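PDB 6KXD: ketosynthase from Streptomyces sp. MSC090213JE08, which probably catalyses the decarboxylative condensation of acyl-ACP with malonyl-ACP to a 3-oxoacyl-ACP, as part of a highly reducing type II polyketide synthase. Local coordinates for residues 8-14 with 238-244; 91-95 with 249-254; 234-238 with 343-347. All coordinates share one frame; numbering follows the deposited sequence.

Contact 1 of 3, residues 8-14 with 238-244; sequences RRVVLTG and LVLESLE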
# COMPACT_ATOMS: atom_id res chain seq x y z
N ARG A 8 16.79 14.05 -11.88
CA ARG A 8 17.44 14.23 -10.59
C ARG A 8 17.88 12.86 -10.07
O ARG A 8 17.17 11.87 -10.22
CB ARG A 8 16.51 14.87 -9.55
CG ARG A 8 15.78 16.11 -10.04
CD ARG A 8 15.51 17.07 -8.90
NE ARG A 8 14.96 16.38 -7.74
CZ ARG A 8 14.94 16.87 -6.50
NH1 ARG A 8 15.87 17.71 -6.09
NH2 ARG A 8 13.96 16.52 -5.68
N ARG A 9 19.07 12.86 -9.47
CA ARG A 9 19.70 11.65 -8.95
C ARG A 9 19.32 11.54 -7.47
O ARG A 9 19.17 12.53 -6.79
CB ARG A 9 21.22 11.70 -9.13
CG ARG A 9 21.70 11.30 -10.52
CD ARG A 9 23.18 11.56 -10.71
NE ARG A 9 24.00 11.23 -9.55
CZ ARG A 9 24.97 10.32 -9.52
NH1 ARG A 9 25.05 9.39 -10.45
NH2 ARG A 9 25.84 10.31 -8.53
N VAL A 10 19.12 10.30 -7.02
CA VAL A 10 18.59 10.01 -5.68
C VAL A 10 19.49 8.98 -5.01
O VAL A 10 19.78 7.93 -5.61
CB VAL A 10 17.16 9.47 -5.79
CG1 VAL A 10 16.58 9.10 -4.42
CG2 VAL A 10 16.27 10.43 -6.56
N VAL A 11 19.82 9.22 -3.74
CA VAL A 11 20.81 8.46 -3.03
C VAL A 11 20.26 8.02 -1.67
O VAL A 11 19.37 8.64 -1.11
CB VAL A 11 22.11 9.28 -2.89
CG1 VAL A 11 22.83 9.38 -4.23
CG2 VAL A 11 21.87 10.67 -2.31
N LEU A 12 20.82 6.91 -1.19
CA LEU A 12 20.49 6.33 0.07
C LEU A 12 21.47 6.85 1.10
O LEU A 12 22.62 6.41 1.12
CB LEU A 12 20.59 4.80 -0.01
CG LEU A 12 19.55 4.14 -0.93
CD1 LEU A 12 19.81 2.66 -1.12
CD2 LEU A 12 18.15 4.36 -0.38
N THR A 13 20.98 7.72 1.99
CA THR A 13 21.79 8.33 3.02
C THR A 13 21.57 7.70 4.40
O THR A 13 22.33 7.99 5.32
CB THR A 13 21.53 9.83 3.07
OG1 THR A 13 20.13 10.02 3.23
CG2 THR A 13 22.00 10.52 1.81
N GLY A 14 20.53 6.87 4.58
CA GLY A 14 20.31 6.26 5.89
C GLY A 14 19.59 4.93 5.76
O GLY A 14 18.76 4.77 4.88
N LEU A 238 14.64 3.10 4.60
CA LEU A 238 15.69 3.70 3.86
C LEU A 238 15.42 5.20 3.78
O LEU A 238 14.30 5.62 3.50
CB LEU A 238 15.75 3.10 2.46
CG LEU A 238 16.11 1.61 2.40
CD1 LEU A 238 14.86 0.76 2.58
CD2 LEU A 238 16.78 1.27 1.08
N VAL A 239 16.46 6.00 4.05
CA VAL A 239 16.39 7.42 3.74
C VAL A 239 16.87 7.62 2.30
O VAL A 239 18.06 7.33 1.99
CB VAL A 239 17.19 8.28 4.74
CG1 VAL A 239 17.03 9.76 4.42
CG2 VAL A 239 16.80 7.98 6.17
N LEU A 240 15.97 8.12 1.45
CA LEU A 240 16.25 8.54 0.12
C LEU A 240 16.32 10.06 0.12
O LEU A 240 15.50 10.71 0.77
CB LEU A 240 15.15 8.11 -0.85
CG LEU A 240 15.22 6.67 -1.35
CD1 LEU A 240 14.94 5.70 -0.22
CD2 LEU A 240 14.22 6.47 -2.49
N GLU A 241 17.24 10.60 -0.67
CA GLU A 241 17.46 12.05 -0.73
C GLU A 241 17.93 12.43 -2.12
O GLU A 241 18.62 11.64 -2.76
CB GLU A 241 18.57 12.46 0.25
CG GLU A 241 18.09 12.72 1.65
CD GLU A 241 19.16 13.33 2.55
OE1 GLU A 241 19.76 12.58 3.34
OE2 GLU A 241 19.39 14.57 2.44
N SER A 242 17.54 13.62 -2.58
CA SER A 242 18.09 14.09 -3.85
C SER A 242 19.61 14.16 -3.67
O SER A 242 20.07 14.46 -2.58
CB SER A 242 17.53 15.42 -4.26
OG SER A 242 17.98 16.44 -3.39
N LEU A 243 20.36 13.81 -4.72
CA LEU A 243 21.83 13.99 -4.64
C LEU A 243 22.16 15.42 -4.18
O LEU A 243 23.00 15.61 -3.32
CB LEU A 243 22.47 13.69 -5.99
CG LEU A 243 23.99 13.87 -6.03
CD1 LEU A 243 24.64 12.98 -4.98
CD2 LEU A 243 24.54 13.58 -7.41
N GLU A 244 21.48 16.42 -4.77
CA GLU A 244 21.67 17.83 -4.42
C GLU A 244 21.63 18.01 -2.91
O GLU A 244 22.49 18.66 -2.34
CB GLU A 244 20.53 18.69 -4.96
CG GLU A 244 20.70 19.18 -6.37
CD GLU A 244 19.42 19.82 -6.88
OE1 GLU A 244 19.32 21.07 -6.81
OE2 GLU A 244 18.51 19.07 -7.31
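Glu241 OE1 is gripped from two quarters: Thr13 OG1 donates a hydrogen bond to it at 2.6 Å, and Arg249 adds a salt bridge. The hydroxyl meets the carboxylate on its anti side, slightly out of plane. It is placed there because Thr13 carries OG1 between its backbone N and carbonyl carbon (chi1 54°), while the extended Glu241 chain crosses it at about a right angle. The other carboxylate oxygen, OE2, belongs to Arg103 and the hydroxyl of Ser245.

Alongside this pair, strands 10-19 and 234-242 run antiparallel as neighbours in the mixed sheet. Val11 and Glu241 exchange bonds in both directions, Val11 N reaching Glu241 O at 2.9 Å. The register then slips by one residue at a beta bulge, where Val239 serves two neighbours: its O accepts from Thr13 N, and its N donates to Gly14 O at 2.7 Å. Gly14 N is buried at the bulge without a partner in the model.

The face carrying Leu12 and Leu240 is apolar and tight, with Leu12 CD2 only 3.5 Å from Leu240 CD1 as the two side chains lie side by side. Val10 and Leu240 extend it to Ile184 of helix 172-185.

Beyond the strands, Leu243 N donates to Arg9 O at 2.7 Å, carrying the pairing into helix 243-247, which Ser242 caps through Ser245 N. Leu243 CD2 lies at the edge of the Arg9 guanidinium, whose charge is paired with Glu256. Arg8 NH1 forms a salt bridge with Glu244 OE2 at 3.2 Å, its guanidinium face lying over Ser242 CB and its NH2 bonded to Ile184 O.

A carboxylate held by two arginines and two hydroxyls at a sheet surface is likely to stay ionised, its buried charge compensated on several sides.

Contact 2 of 3, residues 91-95 with 249-254; sequences DDAGL and RGARIH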
# COMPACT_ATOMS: atom_id res chain seq x y z
N ASP A 91 18.65 8.66 12.13
CA ASP A 91 19.93 8.66 12.90
C ASP A 91 21.08 8.36 11.93
O ASP A 91 22.03 9.15 11.80
CB ASP A 91 19.85 7.68 14.09
CG ASP A 91 18.94 8.17 15.20
OD1 ASP A 91 18.56 9.34 15.16
OD2 ASP A 91 18.61 7.37 16.10
N ASP A 92 20.96 7.25 11.20
CA ASP A 92 21.98 6.77 10.29
C ASP A 92 22.22 7.78 9.18
O ASP A 92 23.29 7.81 8.60
CB ASP A 92 21.59 5.42 9.67
CG ASP A 92 22.70 4.78 8.86
OD1 ASP A 92 23.72 4.39 9.48
OD2 ASP A 92 22.55 4.68 7.63
N ALA A 93 21.22 8.62 8.87
CA ALA A 93 21.41 9.58 7.80
C ALA A 93 22.03 10.88 8.33
O ALA A 93 22.38 11.72 7.53
CB ALA A 93 20.10 9.86 7.11
N GLY A 94 22.13 11.04 9.65
CA GLY A 94 22.63 12.29 10.28
C GLY A 94 21.56 13.36 10.32
O GLY A 94 21.84 14.55 10.36
N LEU A 95 20.29 12.92 10.28
CA LEU A 95 19.15 13.80 10.20
C LEU A 95 18.50 13.79 11.58
O LEU A 95 18.28 12.73 12.15
CB LEU A 95 18.13 13.30 9.17
CG LEU A 95 18.41 13.64 7.71
CD1 LEU A 95 17.46 12.93 6.77
CD2 LEU A 95 18.32 15.14 7.49
N ARG A 249 24.40 18.77 2.36
CA ARG A 249 24.13 18.56 3.80
C ARG A 249 25.37 17.93 4.46
O ARG A 249 25.44 17.85 5.68
CB ARG A 249 22.92 17.62 3.89
CG ARG A 249 22.25 17.50 5.26
CD ARG A 249 20.90 16.80 5.16
NE ARG A 249 20.92 15.38 4.77
CZ ARG A 249 21.26 14.39 5.59
NH1 ARG A 249 21.88 14.69 6.72
NH2 ARG A 249 21.00 13.13 5.29
N GLY A 250 26.31 17.46 3.64
CA GLY A 250 27.47 16.68 4.10
C GLY A 250 27.11 15.26 4.52
O GLY A 250 27.72 14.70 5.43
N ALA A 251 26.11 14.68 3.85
CA ALA A 251 25.60 13.38 4.22
C ALA A 251 26.50 12.27 3.65
O ALA A 251 26.95 12.33 2.51
CB ALA A 251 24.17 13.24 3.73
N ARG A 252 26.76 11.25 4.46
CA ARG A 252 27.36 10.02 3.96
C ARG A 252 26.30 9.31 3.09
O ARG A 252 25.20 9.08 3.55
CB ARG A 252 27.86 9.19 5.14
CG ARG A 252 28.44 7.83 4.77
CD ARG A 252 27.39 6.72 4.76
NE ARG A 252 26.90 6.35 6.08
CZ ARG A 252 25.80 6.82 6.66
NH1 ARG A 252 24.86 7.47 5.98
NH2 ARG A 252 25.64 6.66 7.96
N ILE A 253 26.67 8.95 1.86
CA ILE A 253 25.80 8.30 0.90
C ILE A 253 26.18 6.81 0.79
O ILE A 253 27.27 6.49 0.36
CB ILE A 253 25.91 9.04 -0.45
CG1 ILE A 253 25.34 10.45 -0.36
CG2 ILE A 253 25.29 8.22 -1.57
CD1 ILE A 253 25.57 11.31 -1.58
N HIS A 254 25.26 5.92 1.18
CA HIS A 254 25.49 4.48 1.20
C HIS A 254 25.54 3.94 -0.24
O HIS A 254 26.44 3.16 -0.57
CB HIS A 254 24.39 3.72 1.97
CG HIS A 254 24.38 3.88 3.45
ND1 HIS A 254 25.37 3.34 4.27
CD2 HIS A 254 23.46 4.41 4.29
CE1 HIS A 254 25.07 3.58 5.54
NE2 HIS A 254 23.90 4.25 5.57
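The C-terminal end of helix 77-93, closed by a Schellman motif at Gly94, shows how arginines from a distant loop can occupy carbonyls at the end of a helix: Arg252 takes Asp92 O and Arg249 takes Ala93 O. Each grips its single oxygen end-on with NH1 and NH2, the oxygen lying in the guanidinium plane.

Arg252 NH2 makes the shorter bond of its pair, 2.7 Å to Asp92 O and in the carbonyl plane. The same NH2 forms a salt bridge with Asp92 OD1 at 3.3 Å. Asp92 swings its carboxylate toward the loop with CG trans to the backbone N (chi1 -172°), bringing the syn lone pair of OD2 onto His254 NE2 at 2.5 Å. Ring and carboxylate are nearly coplanar, 6° apart, and OD2 also accepts from Phe15 N, while Phe15 stacks on the His254 ring. The imidazole NE2 in turn lies over the centre of the Arg252 guanidinium.

Arg249 NH2 bonds to Ala93 O at 3.0 Å from above the carbonyl plane, and the guanidinium also serves the Glu241 carboxylate of strand 234-242. Leu95 CD2 sits over the centre of one guanidinium face, with Ala251 CB toward the rim of the other. A leucine in place of Arg249 would probably leave Ala93 O without its two donors and Glu241 without one of its balancing charges.

The two positive groups lie where the partial negative charge of the helix end would be expected, and probably offset it. The arrangement is that of a Schellman-terminated helix end whose carbonyls are taken by arginine side chains, fastening helix 77-93 to the loop before strand 255-264.

Contact 3 of 3, residues 234-238 with 343-347; sequences GAGIL and ALGAI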
# COMPACT_ATOMS: atom_id res chain seq x y z
N GLY A 234 9.78 -7.65 10.85
CA GLY A 234 10.77 -6.64 11.01
C GLY A 234 10.44 -5.41 10.21
O GLY A 234 9.35 -5.24 9.77
N ALA A 235 11.41 -4.51 10.10
CA ALA A 235 11.22 -3.30 9.34
C ALA A 235 12.56 -2.91 8.75
O ALA A 235 13.63 -3.03 9.38
CB ALA A 235 10.66 -2.24 10.25
N GLY A 236 12.51 -2.43 7.51
CA GLY A 236 13.58 -1.73 6.94
C GLY A 236 13.11 -0.40 6.46
O GLY A 236 12.08 -0.33 5.78
N ILE A 237 13.83 0.64 6.87
CA ILE A 237 13.55 1.98 6.41
C ILE A 237 14.81 2.54 5.79
O ILE A 237 15.90 2.49 6.41
CB ILE A 237 13.00 2.87 7.54
CG1 ILE A 237 11.71 2.30 8.13
CG2 ILE A 237 12.79 4.28 7.03
CD1 ILE A 237 10.51 2.38 7.18
N LEU A 238 14.64 3.10 4.60
CA LEU A 238 15.69 3.70 3.86
C LEU A 238 15.42 5.20 3.78
O LEU A 238 14.30 5.62 3.50
CB LEU A 238 15.75 3.10 2.46
CG LEU A 238 16.11 1.61 2.40
CD1 LEU A 238 14.86 0.76 2.58
CD2 LEU A 238 16.78 1.27 1.08
N ALA A 343 12.27 -4.45 1.54
CA ALA A 343 12.93 -3.31 2.12
C ALA A 343 14.25 -3.76 2.77
O ALA A 343 15.29 -3.15 2.52
CB ALA A 343 12.05 -2.62 3.11
N LEU A 344 14.15 -4.84 3.54
CA LEU A 344 15.35 -5.51 4.15
C LEU A 344 16.27 -6.03 3.04
O LEU A 344 17.46 -5.81 3.11
CB LEU A 344 14.91 -6.61 5.12
CG LEU A 344 14.31 -6.08 6.41
CD1 LEU A 344 13.65 -7.18 7.23
CD2 LEU A 344 15.34 -5.29 7.23
N GLY A 345 15.71 -6.55 1.94
CA GLY A 345 16.53 -6.88 0.75
C GLY A 345 17.22 -5.68 0.15
O GLY A 345 18.44 -5.73 -0.22
N ALA A 346 16.48 -4.58 -0.02
CA ALA A 346 17.06 -3.37 -0.54
C ALA A 346 18.26 -2.92 0.31
O ALA A 346 19.26 -2.43 -0.23
CB ALA A 346 16.02 -2.26 -0.61
N ILE A 347 18.10 -2.97 1.64
CA ILE A 347 19.16 -2.51 2.53
C ILE A 347 20.37 -3.44 2.36
O ILE A 347 21.49 -2.98 2.22
CB ILE A 347 18.68 -2.39 3.98
CG1 ILE A 347 17.64 -1.28 4.10
CG2 ILE A 347 19.86 -2.11 4.92
CD1 ILE A 347 16.95 -1.24 5.44
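Ile347 can be followed outward from a CB directed toward strand 234-242. Its CG1, anti to the carbonyl carbon (chi1 -67°), comes to 3.7 Å from Leu238 CG and brushes Leu238 CD1 as well, the two side chains sliding past each other in opposite directions. The chain then runs on extended, and its tip, CD1, stops over the strand backbone, 3.7 Å from Gly236 CA and slightly farther from Ile237 N. Phe15 and Val17 of strand 10-19 also touch this isoleucine, so one side chain spans two adjacent strands.

Gly236 helps to let helix and strand come so near. A CB at that position would point at the helix and come to 3.0 Å from Ile347 CD1, a tight fit, pressing on the backbone of Ala343 and Leu344 too. Without it, Ala343 CB rests 3.5 Å from Gly236 O. One helical step along, Leu344 reaches the strand with a single branch, its CD2 lying 3.6 Å from Ala235 O, while its own carbonyl accepts the hydroxyl of Tyr28. Ala346 CB adds a further touch, 4.0 Å from Leu238 CD2.

No hydrogen bond joins the two segments, and the surface is mostly methyls and branched tips set against strand backbone. Over these short stretches the axes approach to 7.3 Å at an angle of 53°, a close pass for a helix on a strand. On the reverse side, Ala235 and Ile237 point away from helix 341-355 and pack against Tyr81, Ala85 and Ala89 of helix 77-93. The sheet thus has a helix on each side, consistent with the alpha-beta-alpha-beta-alpha layering of the thiolase fold, with helix 341-355 probably in the central layer and helix 77-93 in an outer one.

How the contacts relate
From the N terminus, the chain leaves strand 10-19, passes the end of helix 77-93, and returns along strand 234-242, where contact 1 closes the first long loop. Contact 2, begun at 91-95 within that loop, closes just afterwards at 249-254, so the two cross. Contact 3 starts on strand 234-242 before either is closed and ends on helix 341-355, crossing both. Contacts 1 and 2 touch directly, for example where the backbone of Leu12 meets that of His254; contacts 1 and 3 share Leu238. Contacts 2 and 3 do not meet. Together they pair two strands of the sheet, join helix 77-93 to the loop leading into strand 255-264, and set helix 341-355 against strand 234-242.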